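Local coordinates for protein F420-dependent methylenetetrahydromethanopterin dehydrogenase (Methanopyrus kandleri, PDB 1QV9) that catalyses the reversible, coenzyme F420-dependent interconversion of methenyl- and methylene-tetrahydromethanopterin, a one-carbon step of methanogenesis from carbon dioxide, as a hexamer built from three dimers, at residues Thr2-Gly12 / Asp32-Lys43; Leu57-Ile68 / Met86-Ala94. One frame throughout, in Å; residues are numbered along the deposited sequence. Where two conformers were deposited one is given.

Both contacts belong to the parallel sheet of one alpha/beta domain, and their centres lie 11 Å apart. Contact 1 pairs strand 33-39, outermost within the chain, with strand 4-10; the strands of contact 2, 67-71 and the start of 94-99, lie on the far side of strand 4-10, while its helix packs over the sheet. Helix 46-63 follows contact 1 in the chain, and its last turns belong to contact 2. They meet directly: Lys5 O is 2.8 Å from Asp66 N, and Lys5 NZ is 2.9 Å from Phe63 O, which ties the helix end to strand 4-10. A bound magnesium ion lies about 5 Å from the side chain of Pro93 in contact 2.

Contact 1 (Thr2-Gly12 / Asp32-Lys43); sequences TVAKAIFIKCG and DVEFRVVGTSVK
Strands 4-10 and 33-39 run parallel in direct register, Ala4 beside Val33 through Lys10 beside Gly39, their axes 4.6 Å apart at closest approach and 21° from alignment. Seven backbone hydrogen bonds join them from Ala4 N to Asp32 O through Lys10 N to Val38 O. On one face the edge of Phe8 is turned into the face of Phe35, a T-shaped stack with ring planes at 83°, in which Phe8 CE1 comes within 3.8 Å of Phe35 CG. Ala6 CB packs against Phe35 CD2 at 3.9 Å. Farther along, the extended chain of Lys10 passes over Val37, its CE 3.7 Å from Val37 CG1, on the way to a salt bridge with Asp21. On the other face Ile7 CG2 and Ile9 CG1 both reach Val38 CG2, and a salt bridge forms within strand 33-39, Arg36 NH1 lying 2.8 Å from Glu34 OE1. A turn at chi2 (-63°) swings the guanidinium back along its own strand, where NH2 of Arg36 also donates to Phe35 O at 3.0 Å. Glu34 OE1 and Phe35 O together fix its rotation; Phe35 O lies in the guanidinium plane but is met from above its carbonyl plane. Beyond the strands Gly12 N binds Ser41 O, and a water bridges Lys10 O and Ser41 N. Strand 67-71 flanks strand 4-10 on its other side; helix 46-63 packs on the Ile9 and Arg36 face, and helix 153-169 touches Ala4 and Val33. Val37, Val38 and Gly39 pair antiparallel with a strand of the second subunit, which continues the sheet across the interface.

Contact 2 (Leu57-Ile68 / Met86-Ala94); sequences LDIAEDFEPDFI and MLADSEYPA
Tyr92 fills the angle between helix 46-63 and the start of strand 67-71, where side chains of Leu57, Ala60, Pro65 and Ile68 close around its ring. The tight part runs the length of the tyrosine. At its base Ile68 CD1 reaches Tyr92 CB at 3.6 Å, placed there by an extended outer chain (chi2 178°); at the phenol end Ala60 CB lies 3.6 Å from Tyr92 OH. Between them Pro65 CG meets the ring at Tyr92 CD1, 3.8 Å away, while the carbonyl oxygen of Pro65 lies at the ring edge, near its plane. Leu57 runs antiparallel alongside the tyrosine, its CD2 3.9 Å from Tyr92 CD2. The other branch of Ile68, CG2, packs on Leu87 CD2 at 4.0 Å. The loose side holds the exposed Glu61 and Ser90, whose CB stays 4.3 Å from Leu57 CD2. Glu91, also exposed, lays its CG over the centre of the Tyr92 ring. Ser90 organises its own loop, as its OG donates to Leu87 O and accepts from Tyr92 N in an ST turn. At the sheet, Ile68 N donates to Pro93 O at 2.9 Å with an N-H...O angle of 158°, and Ile68 pairs with Ala94. This opens the parallel strand pair of a beta-alpha-beta unit, strand 67-71, helix 78-88, strand 94-99; the loop leaving helix 78-88 lays its tyrosine against helix 46-63.

Contact 1 (Thr2-Gly12 / Asp32-Lys43)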
loop_
_atom_site.group_PDB
_atom_site.type_symbol
_atom_site.label_atom_id
_atom_site.label_comp_id
_atom_site.label_asym_id
_atom_site.label_seq_id
_atom_site.Cartn_x
_atom_site.Cartn_y
_atom_site.Cartn_z
ATOM N N THR A 2 25.656 -30.705 -28.997
ATOM C CA THR A 2 24.555 -31.698 -28.826
ATOM C C THR A 2 23.304 -30.998 -28.287
ATOM O O THR A 2 23.378 -30.196 -27.351
ATOM C CB THR A 2 24.952 -32.821 -27.862
ATOM O OG1 THR A 2 26.209 -33.374 -28.277
ATOM C CG2 THR A 2 23.895 -33.928 -27.869
ATOM N N VAL A 3 22.170 -31.320 -28.899
ATOM C CA VAL A 3 20.874 -30.736 -28.573
ATOM C C VAL A 3 19.976 -31.729 -27.838
ATOM O O VAL A 3 19.711 -32.812 -28.345
ATOM C CB VAL A 3 20.167 -30.296 -29.880
ATOM C CG1 VAL A 3 18.748 -29.809 -29.591
ATOM C CG2 VAL A 3 20.980 -29.205 -30.570
ATOM N N ALA A 4 19.520 -31.349 -26.645
ATOM C CA ALA A 4 18.626 -32.169 -25.844
ATOM C C ALA A 4 17.194 -31.940 -26.359
ATOM O O ALA A 4 16.817 -30.814 -26.704
ATOM C CB ALA A 4 18.717 -31.756 -24.389
ATOM N N LYS A 5 16.407 -33.003 -26.389
ATOM C CA LYS A 5 15.028 -32.911 -26.877
ATOM C C LYS A 5 14.069 -33.430 -25.825
ATOM O O LYS A 5 14.371 -34.392 -25.128
ATOM C CB LYS A 5 14.869 -33.727 -28.158
ATOM C CG LYS A 5 15.567 -33.069 -29.348
ATOM C CD LYS A 5 15.441 -33.881 -30.629
ATOM C CE LYS A 5 16.290 -35.139 -30.578
ATOM N NZ LYS A 5 16.228 -35.873 -31.881
ATOM N N ALA A 6 12.919 -32.772 -25.689
ATOM C CA ALA A 6 11.928 -33.233 -24.725
ATOM C C ALA A 6 10.521 -32.869 -25.202
ATOM O O ALA A 6 10.346 -31.913 -25.953
ATOM C CB ALA A 6 12.169 -32.596 -23.351
ATOM N N ILE A 7 9.543 -33.643 -24.764
ATOM C CA ILE A 7 8.146 -33.343 -25.091
ATOM C C ILE A 7 7.486 -33.066 -23.754
ATOM O O ILE A 7 7.743 -33.769 -22.779
ATOM C CB ILE A 7 7.423 -34.538 -25.749
ATOM C CG1 ILE A 7 8.070 -34.882 -27.097
ATOM C CG2 ILE A 7 5.904 -34.203 -25.965
ATOM C CD1 ILE A 7 7.496 -36.135 -27.753
ATOM N N PHE A 8 6.657 -32.031 -23.701
ATOM C CA PHE A 8 5.915 -31.678 -22.489
ATOM C C PHE A 8 4.448 -31.934 -22.776
ATOM O O PHE A 8 3.957 -31.535 -23.826
ATOM C CB PHE A 8 6.105 -30.197 -22.137
ATOM C CG PHE A 8 7.488 -29.880 -21.640
ATOM C CD1 PHE A 8 8.533 -29.637 -22.534
ATOM C CD2 PHE A 8 7.742 -29.825 -20.263
ATOM C CE1 PHE A 8 9.828 -29.330 -22.067
ATOM C CE2 PHE A 8 9.050 -29.510 -19.781
ATOM C CZ PHE A 8 10.086 -29.262 -20.698
ATOM N N ILE A 9 3.742 -32.595 -21.858
ATOM C CA ILE A 9 2.309 -32.869 -22.054
ATOM C C ILE A 9 1.569 -32.100 -20.975
ATOM O O ILE A 9 1.898 -32.227 -19.791
ATOM C CB ILE A 9 2.010 -34.372 -21.911
ATOM C CG1 ILE A 9 2.921 -35.184 -22.823
ATOM C CG2 ILE A 9 0.537 -34.651 -22.203
ATOM C CD1 ILE A 9 2.864 -36.715 -22.521
ATOM N N LYS A 10 0.553 -31.317 -21.364
ATOM C CA LYS A 10 -0.178 -30.486 -20.411
ATOM C C LYS A 10 -1.667 -30.793 -20.461
ATOM O O LYS A 10 -2.326 -30.552 -21.487
ATOM C CB LYS A 10 0.029 -28.973 -20.717
ATOM C CG LYS A 10 1.488 -28.529 -20.701
ATOM C CD LYS A 10 1.658 -27.019 -20.865
ATOM C CE LYS A 10 3.157 -26.671 -20.905
ATOM N NZ LYS A 10 3.403 -25.213 -20.737
ATOM N N CYS A 11 -2.191 -31.344 -19.362
ATOM C CA CYS A 11 -3.614 -31.663 -19.235
ATOM C C CYS A 11 -4.093 -31.101 -17.910
ATOM O O CYS A 11 -3.555 -31.465 -16.841
ATOM C CB CYS A 11 -3.836 -33.173 -19.283
ATOM S SG CYS A 11 -3.329 -33.959 -20.830
ATOM N N GLY A 12 -5.118 -30.246 -17.936
ATOM C CA GLY A 12 -5.555 -29.609 -16.711
ATOM C C GLY A 12 -4.606 -28.437 -16.504
ATOM O O GLY A 12 -3.720 -28.232 -17.336
ATOM N N ASP A 32 20.988 -25.356 -27.434
ATOM C CA ASP A 32 21.125 -26.755 -27.042
ATOM C C ASP A 32 19.879 -27.535 -26.662
ATOM O O ASP A 32 19.998 -28.634 -26.142
ATOM C CB ASP A 32 22.101 -26.870 -25.879
ATOM C CG ASP A 32 21.591 -26.161 -24.629
ATOM O OD1 ASP A 32 21.906 -26.621 -23.516
ATOM O OD2 ASP A 32 20.890 -25.137 -24.783
ATOM N N VAL A 33 18.695 -26.976 -26.906
ATOM C CA VAL A 33 17.451 -27.678 -26.598
ATOM C C VAL A 33 16.425 -27.497 -27.711
ATOM O O VAL A 33 16.479 -26.534 -28.463
ATOM C CB VAL A 33 16.796 -27.143 -25.278
ATOM C CG1 VAL A 33 17.717 -27.381 -24.107
ATOM C CG2 VAL A 33 16.460 -25.641 -25.421
ATOM N N GLU A 34 15.484 -28.423 -27.774
ATOM C CA GLU A 34 14.381 -28.372 -28.726
ATOM C C GLU A 34 13.244 -29.070 -28.013
ATOM O O GLU A 34 13.422 -30.182 -27.517
ATOM C CB GLU A 34 14.727 -29.127 -30.014
ATOM C CG GLU A 34 13.604 -29.051 -31.030
ATOM C CD GLU A 34 13.985 -29.552 -32.420
ATOM O OE1 GLU A 34 13.151 -29.389 -33.334
ATOM O OE2 GLU A 34 15.096 -30.096 -32.603
ATOM N N PHE A 35 12.087 -28.410 -27.943
ATOM C CA PHE A 35 10.939 -28.999 -27.260
ATOM C C PHE A 35 9.695 -29.013 -28.133
ATOM O O PHE A 35 9.549 -28.233 -29.076
ATOM C CB PHE A 35 10.566 -28.158 -26.019
ATOM C CG PHE A 35 11.696 -27.924 -25.043
ATOM C CD1 PHE A 35 11.856 -26.698 -24.431
ATOM C CD2 PHE A 35 12.545 -28.955 -24.684
ATOM C CE1 PHE A 35 12.865 -26.495 -23.457
ATOM C CE2 PHE A 35 13.555 -28.756 -23.716
ATOM C CZ PHE A 35 13.703 -27.521 -23.111
ATOM N N ARG A 36 8.806 -29.929 -27.806
ATOM C CA ARG A 36 7.487 -30.017 -28.409
ATOM C C ARG A 36 6.545 -30.007 -27.204
ATOM O O ARG A 36 6.855 -30.596 -26.172
ATOM C CB ARG A 36 7.286 -31.305 -29.198
ATOM C CG ARG A 36 8.161 -31.421 -30.462
ATOM C CD ARG A 36 7.815 -30.304 -31.478
ATOM N NE ARG A 36 8.669 -30.456 -32.657
ATOM C CZ ARG A 36 9.852 -29.887 -32.807
ATOM N NH1 ARG A 36 10.531 -30.127 -33.921
ATOM N NH2 ARG A 36 10.337 -29.067 -31.876
ATOM N N VAL A 37 5.427 -29.303 -27.312
ATOM C CA VAL A 37 4.443 -29.228 -26.227
ATOM C C VAL A 37 3.096 -29.656 -26.785
ATOM O O VAL A 37 2.698 -29.192 -27.855
ATOM C CB VAL A 37 4.363 -27.790 -25.654
ATOM C CG1 VAL A 37 3.357 -27.736 -24.480
ATOM C CG2 VAL A 37 5.723 -27.354 -25.199
ATOM N N VAL A 38 2.374 -30.537 -26.086
ATOM C CA VAL A 38 1.080 -30.996 -26.598
ATOM C C VAL A 38 0.129 -31.188 -25.430
ATOM O O VAL A 38 0.571 -31.382 -24.304
ATOM C CB VAL A 38 1.193 -32.331 -27.362
ATOM C CG1 VAL A 38 2.124 -32.158 -28.547
ATOM C CG2 VAL A 38 1.691 -33.461 -26.420
ATOM N N GLY A 39 -1.183 -31.120 -25.672
ATOM C CA GLY A 39 -2.085 -31.299 -24.561
ATOM C C GLY A 39 -3.516 -31.141 -25.004
ATOM O O GLY A 39 -3.787 -30.927 -26.193
ATOM N N THR A 40 -4.410 -31.267 -24.038
ATOM C CA THR A 40 -5.851 -31.161 -24.273
ATOM C C THR A 40 -6.445 -29.997 -23.477
ATOM O O THR A 40 -7.593 -30.054 -23.025
ATOM C CB THR A 40 -6.576 -32.460 -23.843
ATOM O OG1 THR A 40 -6.199 -32.785 -22.507
ATOM C CG2 THR A 40 -6.213 -33.612 -24.769
ATOM N N SER A 41 -5.652 -28.952 -23.282
ATOM C CA SER A 41 -6.075 -27.784 -22.545
ATOM C C SER A 41 -6.471 -28.169 -21.112
ATOM O O SER A 41 -5.794 -29.020 -20.497
ATOM C CB SER A 41 -7.225 -27.074 -23.319
ATOM O OG SER A 41 -7.489 -25.809 -22.734
ATOM N N VAL A 42 -7.557 -27.624 -20.577
ATOM C CA VAL A 42 -7.948 -27.891 -19.191
ATOM C C VAL A 42 -8.551 -29.270 -18.927
ATOM O O VAL A 42 -8.680 -29.689 -17.764
ATOM C CB VAL A 42 -8.998 -26.863 -18.735
ATOM C CG1 VAL A 42 -8.487 -25.414 -18.914
ATOM C CG2 VAL A 42 -10.221 -27.056 -19.574
ATOM N N LYS A 43 -8.916 -29.993 -19.977
ATOM C CA LYS A 43 -9.532 -31.298 -19.757
ATOM C C LYS A 43 -8.491 -32.320 -19.365
ATOM O O LYS A 43 -7.425 -32.426 -19.981
ATOM C CB LYS A 43 -10.331 -31.729 -20.982
ATOM C CG LYS A 43 -11.586 -30.847 -21.186
ATOM C CD LYS A 43 -12.561 -31.459 -22.194
ATOM C CE LYS A 43 -13.771 -30.542 -22.461
ATOM N NZ LYS A 43 -14.429 -30.060 -21.211
HETATM O O HOH W 1 -2.889 -28.265 -23.184
HETATM O O HOH W 2 -3.241 -27.025 -20.072
#

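Contact 2 (Leu57-Ile68 / Met86-Ala94)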
loop_
_atom_site.group_PDB
_atom_site.type_symbol
_atom_site.label_atom_id
_atom_site.label_comp_id
_atom_site.label_asym_id
_atom_site.label_seq_id
_atom_site.Cartn_x
_atom_site.Cartn_y
_atom_site.Cartn_z
ATOM N N LEU A 57 3.378 -39.654 -27.844
ATOM C CA LEU A 57 4.125 -40.850 -28.245
ATOM C C LEU A 57 4.205 -41.018 -29.757
ATOM O O LEU A 57 5.169 -41.587 -30.270
ATOM C CB LEU A 57 3.540 -42.092 -27.569
ATOM C CG LEU A 57 3.682 -42.034 -26.037
ATOM C CD1 LEU A 57 2.928 -43.191 -25.426
ATOM C CD2 LEU A 57 5.153 -42.075 -25.627
ATOM N N ASP A 58 3.220 -40.480 -30.472
ATOM C CA ASP A 58 3.207 -40.531 -31.920
ATOM C C ASP A 58 4.313 -39.587 -32.402
ATOM O O ASP A 58 5.130 -39.940 -33.256
ATOM C CB ASP A 58 1.832 -40.079 -32.427
ATOM C CG ASP A 58 1.797 -39.942 -33.922
ATOM O OD1 ASP A 58 2.045 -40.962 -34.601
ATOM O OD2 ASP A 58 1.534 -38.821 -34.420
ATOM N N ILE A 59 4.366 -38.393 -31.823
ATOM C CA ILE A 59 5.386 -37.409 -32.173
ATOM C C ILE A 59 6.783 -37.936 -31.820
ATOM O O ILE A 59 7.753 -37.729 -32.567
ATOM C CB ILE A 59 5.103 -36.086 -31.426
ATOM C CG1 ILE A 59 3.879 -35.414 -32.067
ATOM C CG2 ILE A 59 6.280 -35.145 -31.482
ATOM C CD1 ILE A 59 3.149 -34.465 -31.092
ATOM N N ALA A 60 6.872 -38.619 -30.685
ATOM C CA ALA A 60 8.143 -39.154 -30.189
ATOM C C ALA A 60 8.869 -40.077 -31.171
ATOM O O ALA A 60 10.097 -40.114 -31.186
ATOM C CB ALA A 60 7.902 -39.872 -28.850
ATOM N N GLU A 61 8.128 -40.811 -31.997
ATOM C CA GLU A 61 8.766 -41.725 -32.952
ATOM C C GLU A 61 9.763 -41.021 -33.871
ATOM O O GLU A 61 10.872 -41.520 -34.095
ATOM C CB GLU A 61 7.715 -42.442 -33.803
ATOM C CG GLU A 61 8.317 -43.542 -34.678
ATOM C CD GLU A 61 7.323 -44.150 -35.654
ATOM O OE1 GLU A 61 7.683 -45.160 -36.309
ATOM O OE2 GLU A 61 6.190 -43.621 -35.778
ATOM N N ASP A 62 9.382 -39.865 -34.403
ATOM C CA ASP A 62 10.279 -39.126 -35.280
ATOM C C ASP A 62 11.108 -38.090 -34.533
ATOM O O ASP A 62 12.226 -37.750 -34.943
ATOM C CB ASP A 62 9.480 -38.419 -36.384
ATOM C CG ASP A 62 10.370 -37.651 -37.345
ATOM O OD1 ASP A 62 10.398 -36.399 -37.270
ATOM O OD2 ASP A 62 11.051 -38.296 -38.179
ATOM N N PHE A 63 10.564 -37.570 -33.437
ATOM C CA PHE A 63 11.272 -36.537 -32.690
ATOM C C PHE A 63 12.379 -37.100 -31.809
ATOM O O PHE A 63 13.368 -36.426 -31.600
ATOM C CB PHE A 63 10.266 -35.726 -31.855
ATOM C CG PHE A 63 10.844 -34.505 -31.183
ATOM C CD1 PHE A 63 11.455 -33.476 -31.911
ATOM C CD2 PHE A 63 10.737 -34.357 -29.793
ATOM C CE1 PHE A 63 11.941 -32.348 -31.282
ATOM C CE2 PHE A 63 11.219 -33.234 -29.164
ATOM C CZ PHE A 63 11.825 -32.217 -29.895
ATOM N N GLU A 64 12.203 -38.328 -31.328
ATOM C CA GLU A 64 13.198 -39.004 -30.490
ATOM C C GLU A 64 13.609 -38.183 -29.255
ATOM O O GLU A 64 14.781 -37.797 -29.090
ATOM C CB GLU A 64 14.445 -39.348 -31.325
ATOM C CG GLU A 64 14.107 -40.077 -32.612
ATOM C CD GLU A 64 15.331 -40.593 -33.361
ATOM O OE1 GLU A 64 16.352 -39.876 -33.422
ATOM O OE2 GLU A 64 15.254 -41.719 -33.903
ATOM N N PRO A 65 12.639 -37.874 -28.381
ATOM C CA PRO A 65 12.946 -37.105 -27.174
ATOM C C PRO A 65 13.837 -37.877 -26.195
ATOM O O PRO A 65 13.790 -39.108 -26.140
ATOM C CB PRO A 65 11.572 -36.859 -26.564
ATOM C CG PRO A 65 10.793 -38.052 -26.960
ATOM C CD PRO A 65 11.225 -38.288 -28.402
ATOM N N ASP A 66 14.640 -37.125 -25.439
ATOM C CA ASP A 66 15.494 -37.711 -24.408
ATOM C C ASP A 66 14.639 -37.966 -23.163
ATOM O O ASP A 66 14.895 -38.872 -22.397
ATOM C CB ASP A 66 16.638 -36.754 -24.145
ATOM C CG ASP A 66 17.507 -36.586 -25.365
ATOM O OD1 ASP A 66 17.751 -35.434 -25.791
ATOM O OD2 ASP A 66 17.946 -37.634 -25.912
ATOM N N PHE A 67 13.607 -37.149 -22.965
ATOM C CA PHE A 67 12.701 -37.373 -21.842
ATOM C C PHE A 67 11.362 -36.710 -22.158
ATOM O O PHE A 67 11.276 -35.884 -23.078
ATOM C CB PHE A 67 13.272 -36.857 -20.494
ATOM C CG PHE A 67 13.586 -35.371 -20.447
ATOM C CD1 PHE A 67 12.663 -34.456 -19.956
ATOM C CD2 PHE A 67 14.828 -34.894 -20.828
ATOM C CE1 PHE A 67 12.960 -33.117 -19.835
ATOM C CE2 PHE A 67 15.150 -33.533 -20.715
ATOM C CZ PHE A 67 14.208 -32.626 -20.211
ATOM N N ILE A 68 10.329 -37.147 -21.443
ATOM C CA ILE A 68 8.958 -36.630 -21.594
ATOM C C ILE A 68 8.475 -36.171 -20.225
ATOM O O ILE A 68 8.768 -36.814 -19.218
ATOM C CB ILE A 68 8.040 -37.714 -22.134
ATOM C CG1 ILE A 68 8.527 -38.104 -23.530
ATOM C CG2 ILE A 68 6.586 -37.203 -22.221
ATOM C CD1 ILE A 68 7.766 -39.215 -24.212
HETATM N N MSE A 86 0.737 -45.172 -19.109
HETATM C CA MSE A 86 1.253 -45.115 -20.465
HETATM C C MSE A 86 2.719 -44.719 -20.540
HETATM O O MSE A 86 3.476 -45.314 -21.294
HETATM C CB MSE A 86 0.384 -44.165 -21.298
HETATM C CG MSE A 86 -1.103 -44.541 -21.250
HETATM SE SE MSE A 86 -2.255 -43.242 -22.117
HETATM C CE MSE A 86 -1.615 -43.430 -23.971
ATOM N N LEU A 87 3.123 -43.708 -19.773
ATOM C CA LEU A 87 4.507 -43.275 -19.788
ATOM C C LEU A 87 5.420 -44.303 -19.145
ATOM O O LEU A 87 6.551 -44.502 -19.601
ATOM C CB LEU A 87 4.647 -41.910 -19.091
ATOM C CG LEU A 87 3.956 -40.805 -19.909
ATOM C CD1 LEU A 87 3.938 -39.509 -19.100
ATOM C CD2 LEU A 87 4.667 -40.602 -21.256
ATOM N N ALA A 88 4.917 -44.957 -18.108
ATOM C CA ALA A 88 5.697 -45.979 -17.408
ATOM C C ALA A 88 5.942 -47.158 -18.352
ATOM O O ALA A 88 6.988 -47.818 -18.265
ATOM C CB ALA A 88 4.952 -46.450 -16.177
ATOM N N ASP A 89 4.993 -47.403 -19.260
ATOM C CA ASP A 89 5.054 -48.503 -20.248
ATOM C C ASP A 89 5.912 -48.187 -21.456
ATOM O O ASP A 89 6.153 -49.064 -22.298
ATOM C CB ASP A 89 3.659 -48.789 -20.777
ATOM C CG ASP A 89 3.158 -50.142 -20.409
ATOM O OD1 ASP A 89 2.646 -50.294 -19.275
ATOM O OD2 ASP A 89 3.281 -51.055 -21.264
ATOM N N SER A 90 6.355 -46.944 -21.583
ATOM C CA SER A 90 7.166 -46.562 -22.733
ATOM C C SER A 90 8.651 -46.639 -22.414
ATOM O O SER A 90 9.034 -46.810 -21.246
ATOM C CB SER A 90 6.847 -45.126 -23.190
ATOM O OG SER A 90 7.462 -44.162 -22.349
ATOM N N GLU A 91 9.464 -46.478 -23.451
ATOM C CA GLU A 91 10.926 -46.497 -23.350
ATOM C C GLU A 91 11.502 -45.122 -22.970
ATOM O O GLU A 91 12.708 -44.985 -22.730
ATOM C CB GLU A 91 11.540 -46.888 -24.705
ATOM C CG GLU A 91 11.283 -45.833 -25.791
ATOM C CD GLU A 91 12.151 -45.984 -27.036
ATOM O OE1 GLU A 91 13.278 -45.428 -27.073
ATOM O OE2 GLU A 91 11.705 -46.658 -27.986
ATOM N N TYR A 92 10.650 -44.096 -22.937
ATOM C CA TYR A 92 11.125 -42.752 -22.664
ATOM C C TYR A 92 11.145 -42.332 -21.205
ATOM O O TYR A 92 10.114 -42.386 -20.556
ATOM C CB TYR A 92 10.243 -41.721 -23.405
ATOM C CG TYR A 92 10.158 -41.987 -24.857
ATOM C CD1 TYR A 92 11.219 -41.662 -25.692
ATOM C CD2 TYR A 92 9.038 -42.598 -25.390
ATOM C CE1 TYR A 92 11.166 -41.952 -27.057
ATOM C CE2 TYR A 92 8.966 -42.887 -26.741
ATOM C CZ TYR A 92 10.036 -42.561 -27.556
ATOM O OH TYR A 92 9.975 -42.839 -28.911
ATOM N N PRO A 93 12.321 -41.906 -20.678
ATOM C CA PRO A 93 12.422 -41.460 -19.271
ATOM C C PRO A 93 11.376 -40.366 -19.118
ATOM O O PRO A 93 11.264 -39.494 -19.989
ATOM C CB PRO A 93 13.833 -40.909 -19.183
ATOM C CG PRO A 93 14.591 -41.820 -20.140
ATOM C CD PRO A 93 13.636 -41.842 -21.344
ATOM N N ALA A 94 10.617 -40.411 -18.028
ATOM C CA ALA A 94 9.532 -39.441 -17.837
ATOM C C ALA A 94 9.468 -38.883 -16.421
ATOM O O ALA A 94 9.837 -39.560 -15.445
ATOM C CB ALA A 94 8.194 -40.116 -18.189
#